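TrwG component of type IV secretion system (Bartonella birtlesii, PDB 4JF8) is a VirB8-family component of a bacterial type IV secretion system, this piece being its VirB8 domain of the NTF2 clan, and probably serves in assembly of the channel. Local coordinates at residues Thr70-Glu82 with Asp156-Ser168. Numbering follows the deposited sequence.
Sequences TTALLSTAAVQQE and DRLLNPLGFQVTS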
ATOM      1  N   THR A  70       3.760  -4.163   6.837  1.00  7.89           N
ATOM      2  CA  THR A  70       2.940  -4.872   5.859  1.00  7.84           C
ATOM      3  C   THR A  70       3.420  -6.314   5.728  1.00  7.87           C
ATOM      4  O   THR A  70       2.624  -7.262   5.734  1.00  7.97           O
ATOM      5  CB  THR A  70       2.987  -4.170   4.491  1.00  7.74           C
ATOM      6  OG1 THR A  70       2.440  -2.854   4.593  1.00  8.39           O
ATOM      7  CG2 THR A  70       2.245  -4.936   3.443  1.00  7.73           C
ATOM      8  N   THR A  71       4.736  -6.484   5.604  1.00  7.87           N
ATOM      9  CA  THR A  71       5.275  -7.835   5.505  1.00  8.01           C
ATOM     10  C   THR A  71       4.862  -8.681   6.717  1.00  8.36           C
ATOM     11  O   THR A  71       4.402  -9.825   6.567  1.00  8.49           O
ATOM     12  CB  THR A  71       6.798  -7.823   5.372  1.00  8.20           C
ATOM     13  OG1 THR A  71       7.162  -7.071   4.220  1.00  8.66           O
ATOM     14  CG2 THR A  71       7.331  -9.223   5.208  1.00  8.43           C
ATOM     15  N   ALA A  72       4.988  -8.121   7.909  1.00  8.67           N
ATOM     16  CA  ALA A  72       4.618  -8.858   9.113  1.00  8.83           C
ATOM     17  C   ALA A  72       3.141  -9.232   9.124  1.00  8.41           C
ATOM     18  O   ALA A  72       2.766 -10.357   9.458  1.00  8.57           O
ATOM     19  CB  ALA A  72       4.978  -8.072  10.360  1.00  9.33           C
ATOM     20  N   LEU A  73       2.297  -8.272   8.738  1.00  8.40           N
ATOM     21  CA  LEU A  73       0.849  -8.516   8.747  1.00  8.70           C
ATOM     22  C   LEU A  73       0.455  -9.664   7.839  1.00  8.55           C
ATOM     23  O   LEU A  73      -0.434 -10.452   8.149  1.00  8.73           O
ATOM     24  CB  LEU A  73       0.135  -7.232   8.326  1.00  9.29           C
ATOM     25  CG  LEU A  73      -1.386  -7.274   8.342  1.00 10.03           C
ATOM     26  CD1 LEU A  73      -1.944  -7.388   9.757  1.00 10.95           C
ATOM     27  CD2 LEU A  73      -1.921  -6.062   7.592  1.00 10.49           C
ATOM     28  N   LEU A  74       1.124  -9.763   6.698  1.00  8.14           N
ATOM     29  CA  LEU A  74       0.774 -10.722   5.664  1.00  8.41           C
ATOM     30  C   LEU A  74       1.477 -12.054   5.793  1.00  8.33           C
ATOM     31  O   LEU A  74       1.329 -12.890   4.899  1.00  8.67           O
ATOM     32  CB  LEU A  74       1.037 -10.097   4.283  1.00  8.34           C
ATOM     33  CG  LEU A  74       0.295  -8.802   3.931  1.00  8.70           C
ATOM     34  CD1 LEU A  74       0.626  -8.444   2.502  1.00  8.80           C
ATOM     35  CD2 LEU A  74      -1.212  -8.957   4.127  1.00  9.17           C
ATOM     36  N   SER A  75       2.192 -12.262   6.895  1.00  8.25           N
ATOM     37  CA  SER A  75       2.956 -13.494   7.133  1.00  8.50           C
ATOM     38  C   SER A  75       2.382 -14.273   8.298  1.00  9.17           C
ATOM     39  O   SER A  75       2.004 -13.690   9.305  1.00  9.39           O
ATOM     40  CB  SER A  75       4.396 -13.140   7.487  1.00  8.63           C
ATOM     41  OG  SER A  75       5.061 -12.412   6.442  1.00  8.65           O
ATOM     42  N   THR A  76       2.354 -15.595   8.193  1.00  9.12           N
ATOM     43  CA  THR A  76       2.052 -16.411   9.365  1.00  9.94           C
ATOM     44  C   THR A  76       3.095 -16.174  10.431  1.00  9.98           C
ATOM     45  O   THR A  76       4.178 -15.647  10.157  1.00  9.29           O
ATOM     46  CB  THR A  76       2.075 -17.911   9.054  1.00 10.18           C
ATOM     47  OG1 THR A  76       3.411 -18.255   8.639  1.00 10.82           O
ATOM     48  CG2 THR A  76       1.012 -18.319   8.006  1.00 10.60           C
ATOM     49  N   ALA A  77       2.797 -16.594  11.652  1.00 10.69           N
ATOM     50  CA  ALA A  77       3.739 -16.438  12.751  1.00 10.83           C
ATOM     51  C   ALA A  77       5.120 -17.017  12.433  1.00 11.00           C
ATOM     52  O   ALA A  77       6.145 -16.397  12.698  1.00 11.15           O
ATOM     53  CB  ALA A  77       3.153 -17.075  14.007  1.00 11.48           C
ATOM     54  N   ALA A  78       5.157 -18.200  11.843  1.00 11.28           N
ATOM     55  CA  ALA A  78       6.427 -18.830  11.521  1.00 11.31           C
ATOM     56  C   ALA A  78       7.218 -18.037  10.471  1.00 10.65           C
ATOM     57  O   ALA A  78       8.435 -17.891  10.557  1.00 10.98           O
ATOM     58  CB  ALA A  78       6.248 -20.265  11.063  1.00 12.52           C
ATOM     59  N   VAL A  79       6.499 -17.488   9.485  1.00  9.98           N
ATOM     60  CA  VAL A  79       7.167 -16.698   8.450  1.00  9.71           C
ATOM     61  C   VAL A  79       7.603 -15.337   9.024  1.00  9.71           C
ATOM     62  O   VAL A  79       8.665 -14.817   8.690  1.00  9.82           O
ATOM     63  CB  VAL A  79       6.281 -16.590   7.198  1.00  9.45           C
ATOM     64  CG1 VAL A  79       6.858 -15.637   6.174  1.00  9.37           C
ATOM     65  CG2 VAL A  79       6.116 -17.961   6.559  1.00  9.56           C
ATOM     66  N   GLN A  80       6.787 -14.771   9.906  1.00  9.62           N
ATOM     67  CA  GLN A  80       7.188 -13.575  10.655  1.00  9.67           C
ATOM     68  C   GLN A  80       8.526 -13.774  11.327  1.00 10.13           C
ATOM     69  O   GLN A  80       9.409 -12.911  11.228  1.00  9.93           O
ATOM     70  CB  GLN A  80       6.155 -13.240  11.733  1.00 10.02           C
ATOM     71  CG  GLN A  80       4.874 -12.625  11.224  1.00 10.19           C
ATOM     72  CD  GLN A  80       3.874 -12.389  12.325  1.00 11.16           C
ATOM     73  OE1 GLN A  80       3.994 -12.917  13.436  1.00 12.04           O
ATOM     74  NE2 GLN A  80       2.856 -11.613  12.019  1.00 11.43           N
ATOM     75  N   GLN A  81       8.692 -14.892  12.033  1.00 10.73           N
ATOM     76  CA  GLN A  81       9.953 -15.115  12.749  1.00 11.59           C
ATOM     77  C   GLN A  81      11.144 -15.162  11.796  1.00 11.26           C
ATOM     78  O   GLN A  81      12.198 -14.622  12.102  1.00 12.46           O
ATOM     79  CB  GLN A  81       9.885 -16.377  13.609  1.00 12.79           C
ATOM     80  CG  GLN A  81       8.933 -16.247  14.803  1.00 13.63           C
ATOM     81  CD  GLN A  81       9.447 -15.230  15.796  1.00 14.81           C
ATOM     82  OE1 GLN A  81      10.597 -15.336  16.270  1.00 17.83           O
ATOM     83  NE2 GLN A  81       8.647 -14.228  16.089  1.00 14.84           N
ATOM     84  N   GLU A  82      10.957 -15.773  10.624  1.00 10.93           N
ATOM     85  CA  GLU A  82      12.012 -15.820   9.600  1.00 10.98           C
ATOM     86  C   GLU A  82      12.343 -14.409   9.101  1.00 10.47           C
ATOM     87  O   GLU A  82      13.513 -14.036   9.018  1.00 10.90           O
ATOM     88  CB  GLU A  82      11.578 -16.720   8.462  1.00 11.29           C
ATOM     89  CG  GLU A  82      11.497 -18.179   8.858  1.00 12.15           C
ATOM     90  CD  GLU A  82      10.864 -19.058   7.813  1.00 13.02           C
ATOM     91  OE1 GLU A  82      10.294 -18.540   6.839  1.00 13.15           O
ATOM     92  OE2 GLU A  82      10.917 -20.304   7.984  1.00 14.62           O
ATOM     93  N   ASP A 156      -6.280  -4.741  11.816  1.00 13.70           N
ATOM     94  CA  ASP A 156      -5.701  -5.699  10.870  1.00 12.77           C
ATOM     95  C   ASP A 156      -6.644  -5.954   9.687  1.00 12.41           C
ATOM     96  O   ASP A 156      -6.197  -6.055   8.537  1.00 11.54           O
ATOM     97  CB  ASP A 156      -5.446  -7.029  11.569  1.00 13.38           C
ATOM     98  CG  ASP A 156      -4.314  -6.968  12.580  1.00 14.05           C
ATOM     99  OD1 ASP A 156      -3.584  -5.972  12.665  1.00 13.99           O
ATOM    100  OD2 ASP A 156      -4.166  -7.980  13.299  1.00 15.59           O
ATOM    101  N   ARG A 157      -7.935  -6.032   9.976  1.00 12.76           N
ATOM    102  CA  ARG A 157      -8.925  -6.323   8.955  1.00 12.93           C
ATOM    103  C   ARG A 157      -8.962  -5.229   7.883  1.00 12.03           C
ATOM    104  O   ARG A 157      -9.175  -5.504   6.698  1.00 11.76           O
ATOM    105  CB  ARG A 157     -10.268  -6.456   9.637  1.00 14.73           C
ATOM    106  CG  ARG A 157     -11.379  -6.941   8.756  1.00 15.96           C
ATOM    107  CD  ARG A 157     -12.532  -7.456   9.599  1.00 16.80           C
ATOM    108  NE  ARG A 157     -13.093  -6.493  10.541  1.00 18.70           N
ATOM    109  CZ  ARG A 157     -13.053  -6.592  11.873  1.00 19.23           C
ATOM    110  NH1 ARG A 157     -12.398  -7.565  12.486  1.00 20.48           N
ATOM    111  NH2 ARG A 157     -13.661  -5.665  12.612  1.00 21.47           N
ATOM    112  N   LEU A 158      -8.691  -3.984   8.276  1.00 11.33           N
ATOM    113  CA  LEU A 158      -8.674  -2.865   7.335  1.00 11.39           C
ATOM    114  C   LEU A 158      -7.517  -2.946   6.356  1.00 11.02           C
ATOM    115  O   LEU A 158      -7.583  -2.341   5.284  1.00 11.33           O
ATOM    116  CB  LEU A 158      -8.586  -1.535   8.074  1.00 12.25           C
ATOM    117  CG  LEU A 158      -9.869  -0.922   8.583  1.00 13.24           C
ATOM    118  CD1 LEU A 158      -9.539   0.359   9.332  1.00 14.10           C
ATOM    119  CD2 LEU A 158     -10.811  -0.630   7.415  1.00 12.84           C
ATOM    120  N   LEU A 159      -6.442  -3.646   6.714  1.00 10.14           N
ATOM    121  CA  LEU A 159      -5.272  -3.765   5.850  1.00 10.03           C
ATOM    122  C   LEU A 159      -5.090  -5.154   5.263  1.00  9.44           C
ATOM    123  O   LEU A 159      -4.256  -5.359   4.397  1.00  9.57           O
ATOM    124  CB  LEU A 159      -3.996  -3.346   6.607  1.00  9.83           C
ATOM    125  CG  LEU A 159      -3.947  -1.873   7.007  1.00 10.33           C
ATOM    126  CD1 LEU A 159      -2.779  -1.597   7.957  1.00 10.34           C
ATOM    127  CD2 LEU A 159      -3.880  -1.022   5.765  1.00 10.67           C
ATOM    128  N   ASN A 160      -5.868  -6.128   5.749  1.00  9.78           N
ATOM    129  CA  ASN A 160      -5.772  -7.492   5.222  1.00  9.43           C
ATOM    130  C   ASN A 160      -7.153  -8.146   5.217  1.00  9.55           C
ATOM    131  O   ASN A 160      -7.415  -9.074   5.974  1.00 10.00           O
ATOM    132  CB  ASN A 160      -4.776  -8.313   6.036  1.00  9.40           C
ATOM    133  CG  ASN A 160      -4.507  -9.678   5.430  1.00  9.09           C
ATOM    134  OD1 ASN A 160      -4.825  -9.938   4.276  1.00  9.54           O
ATOM    135  ND2 ASN A 160      -3.891 -10.537   6.194  1.00  9.63           N
ATOM    136  N   PRO A 161      -8.050  -7.651   4.364  1.00 10.04           N
ATOM    137  CA  PRO A 161      -9.487  -7.966   4.464  1.00 10.24           C
ATOM    138  C   PRO A 161      -9.815  -9.450   4.325  1.00 10.42           C
ATOM    139  O   PRO A 161     -10.771  -9.901   4.939  1.00 10.76           O
ATOM    140  CB  PRO A 161     -10.109  -7.147   3.320  1.00 10.63           C
ATOM    141  CG  PRO A 161      -8.962  -6.860   2.386  1.00 10.47           C
ATOM    142  CD  PRO A 161      -7.800  -6.662   3.311  1.00 10.17           C
ATOM    143  N   LEU A 162      -9.048 -10.178   3.513  1.00 10.01           N
ATOM    144  CA  LEU A 162      -9.294 -11.578   3.220  1.00 10.31           C
ATOM    145  C   LEU A 162      -8.479 -12.518   4.067  1.00  9.80           C
ATOM    146  O   LEU A 162      -8.614 -13.741   3.938  1.00 10.53           O
ATOM    147  CB  LEU A 162      -9.024 -11.843   1.745  1.00 10.87           C
ATOM    148  CG  LEU A 162      -9.722 -10.936   0.734  1.00 11.95           C
ATOM    149  CD1 LEU A 162      -9.309 -11.338  -0.667  1.00 12.55           C
ATOM    150  CD2 LEU A 162     -11.222 -10.981   0.897  1.00 12.42           C
ATOM    151  N   GLY A 163      -7.599 -11.985   4.899  1.00  9.49           N
ATOM    152  CA  GLY A 163      -6.695 -12.832   5.661  1.00  9.37           C
ATOM    153  C   GLY A 163      -5.667 -13.516   4.800  1.00  9.35           C
ATOM    154  O   GLY A 163      -5.334 -14.679   5.036  1.00 10.07           O
ATOM    155  N   PHE A 164      -5.152 -12.815   3.796  1.00  9.09           N
ATOM    156  CA  PHE A 164      -4.014 -13.333   3.052  1.00  8.79           C
ATOM    157  C   PHE A 164      -2.855 -13.592   4.001  1.00  8.98           C
ATOM    158  O   PHE A 164      -2.510 -12.746   4.804  1.00  8.67           O
ATOM    159  CB  PHE A 164      -3.592 -12.314   1.987  1.00  8.95           C
ATOM    160  CG  PHE A 164      -2.366 -12.715   1.194  1.00  8.85           C
ATOM    161  CD1 PHE A 164      -2.455 -13.631   0.154  1.00  8.83           C
ATOM    162  CD2 PHE A 164      -1.135 -12.151   1.463  1.00  8.87           C
ATOM    163  CE1 PHE A 164      -1.339 -13.986  -0.594  1.00  9.02           C
ATOM    164  CE2 PHE A 164      -0.036 -12.510   0.723  1.00  8.91           C
ATOM    165  CZ  PHE A 164      -0.146 -13.410  -0.307  1.00  8.99           C
ATOM    166  N   GLN A 165      -2.259 -14.771   3.885  1.00  9.15           N
ATOM    167  CA  GLN A 165      -1.136 -15.181   4.718  1.00  9.56           C
ATOM    168  C   GLN A 165      -0.136 -15.950   3.888  1.00  9.24           C
ATOM    169  O   GLN A 165      -0.486 -16.961   3.250  1.00  9.81           O
ATOM    170  CB  GLN A 165      -1.578 -16.055   5.891  1.00  9.68           C
ATOM    171  CG  GLN A 165      -2.430 -15.352   6.920  1.00 10.11           C
ATOM    172  CD  GLN A 165      -1.632 -14.402   7.779  1.00 10.40           C
ATOM    173  OE1 GLN A 165      -1.359 -13.233   7.404  1.00 11.35           O
ATOM    174  NE2 GLN A 165      -1.240 -14.878   8.921  1.00 10.74           N
ATOM    175  N   VAL A 166       1.104 -15.471   3.900  1.00  9.19           N
ATOM    176  CA  VAL A 166       2.220 -16.216   3.330  1.00  8.95           C
ATOM    177  C   VAL A 166       2.622 -17.259   4.362  1.00  9.43           C
ATOM    178  O   VAL A 166       2.976 -16.921   5.510  1.00  9.68           O
ATOM    179  CB  VAL A 166       3.367 -15.288   2.956  1.00  8.72           C
ATOM    180  CG1 VAL A 166       4.638 -16.073   2.628  1.00  8.87           C
ATOM    181  CG2 VAL A 166       2.960 -14.397   1.800  1.00  8.69           C
ATOM    182  N   THR A 167       2.577 -18.531   3.939  1.00  9.52           N
ATOM    183  CA  THR A 167       2.853 -19.671   4.816  1.00 10.36           C
ATOM    184  C   THR A 167       4.262 -20.210   4.635  1.00  9.99           C
ATOM    185  O   THR A 167       4.764 -20.928   5.498  1.00 10.42           O
ATOM    186  CB  THR A 167       1.855 -20.810   4.553  1.00 11.27           C
ATOM    187  OG1 THR A 167       1.970 -21.201   3.175  1.00 13.05           O
ATOM    188  CG2 THR A 167       0.433 -20.351   4.873  1.00 12.19           C
ATOM    189  N   SER A 168       4.892 -19.871   3.513  1.00  9.94           N
ATOM    190  CA  SER A 168       6.302 -20.195   3.267  1.00 10.40           C
ATOM    191  C   SER A 168       6.857 -19.204   2.269  1.00  9.81           C
ATOM    192  O   SER A 168       6.155 -18.780   1.369  1.00  9.57           O
ATOM    193  CB  SER A 168       6.479 -21.644   2.785  1.00 11.66           C
ATOM    194  OG  SER A 168       5.919 -21.857   1.527  1.00 13.25           O
TER
HETATM  195  O   HOH W   1      -3.167 -10.513   9.016  1.00 14.00           O
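Ser75 and Val166 form a single backbone bridge between the helix-to-helix link and strand 164-173, an outermost strand of the sheet within this chain. Val166 N donates to Leu74 O (2.8 Å) and Thr76 N donates back to Val166 O (3.1 Å). That second carbonyl also takes a weak bond from Thr76 OG1. The same hydroxyl, placed between backbone N and carbonyl carbon (chi1 62°), accepts from Val79 N and so caps helix 77-85.

A second polar group centres on the amide of Asn160. Its ND2 donates to Phe164 O (3.0 Å) and to a water that in turn donates to Leu73 O, tying the turn before the strand to the end of helix 64-73.

Aliphatic groups pack around these bonds, against carbon and polar atoms alike. Leu73 forks over helix 154-159: CD1 reaches the Asp156 carboxylate, while CD2 lies 3.6 Å from Leu159 CB. Leu74 CD2 lies over the flat face of the Asn160 amide, 3.6 Å from CG, and its CB sits at the edge of the Phe164 ring, which meets the Trp48 ring at a shallow angle between planes and Tyr147 edge-to-face. Farther along, Val79 sets CG1 against Val166 CG1 (4.2 Å) and CG2 against the Thr167 carbonyl.

The link between helices 64-73 and 77-85 is thus fastened to the last strand of the antiparallel sheet, as in the helix-on-sheet build of the NTF2-like VirB8 domain. Two main-chain bonds hold it, Thr76 OG1 adding a weak one, while the buried Asn160 amide spends one ND2 hydrogen on Phe164 O and the other on the water.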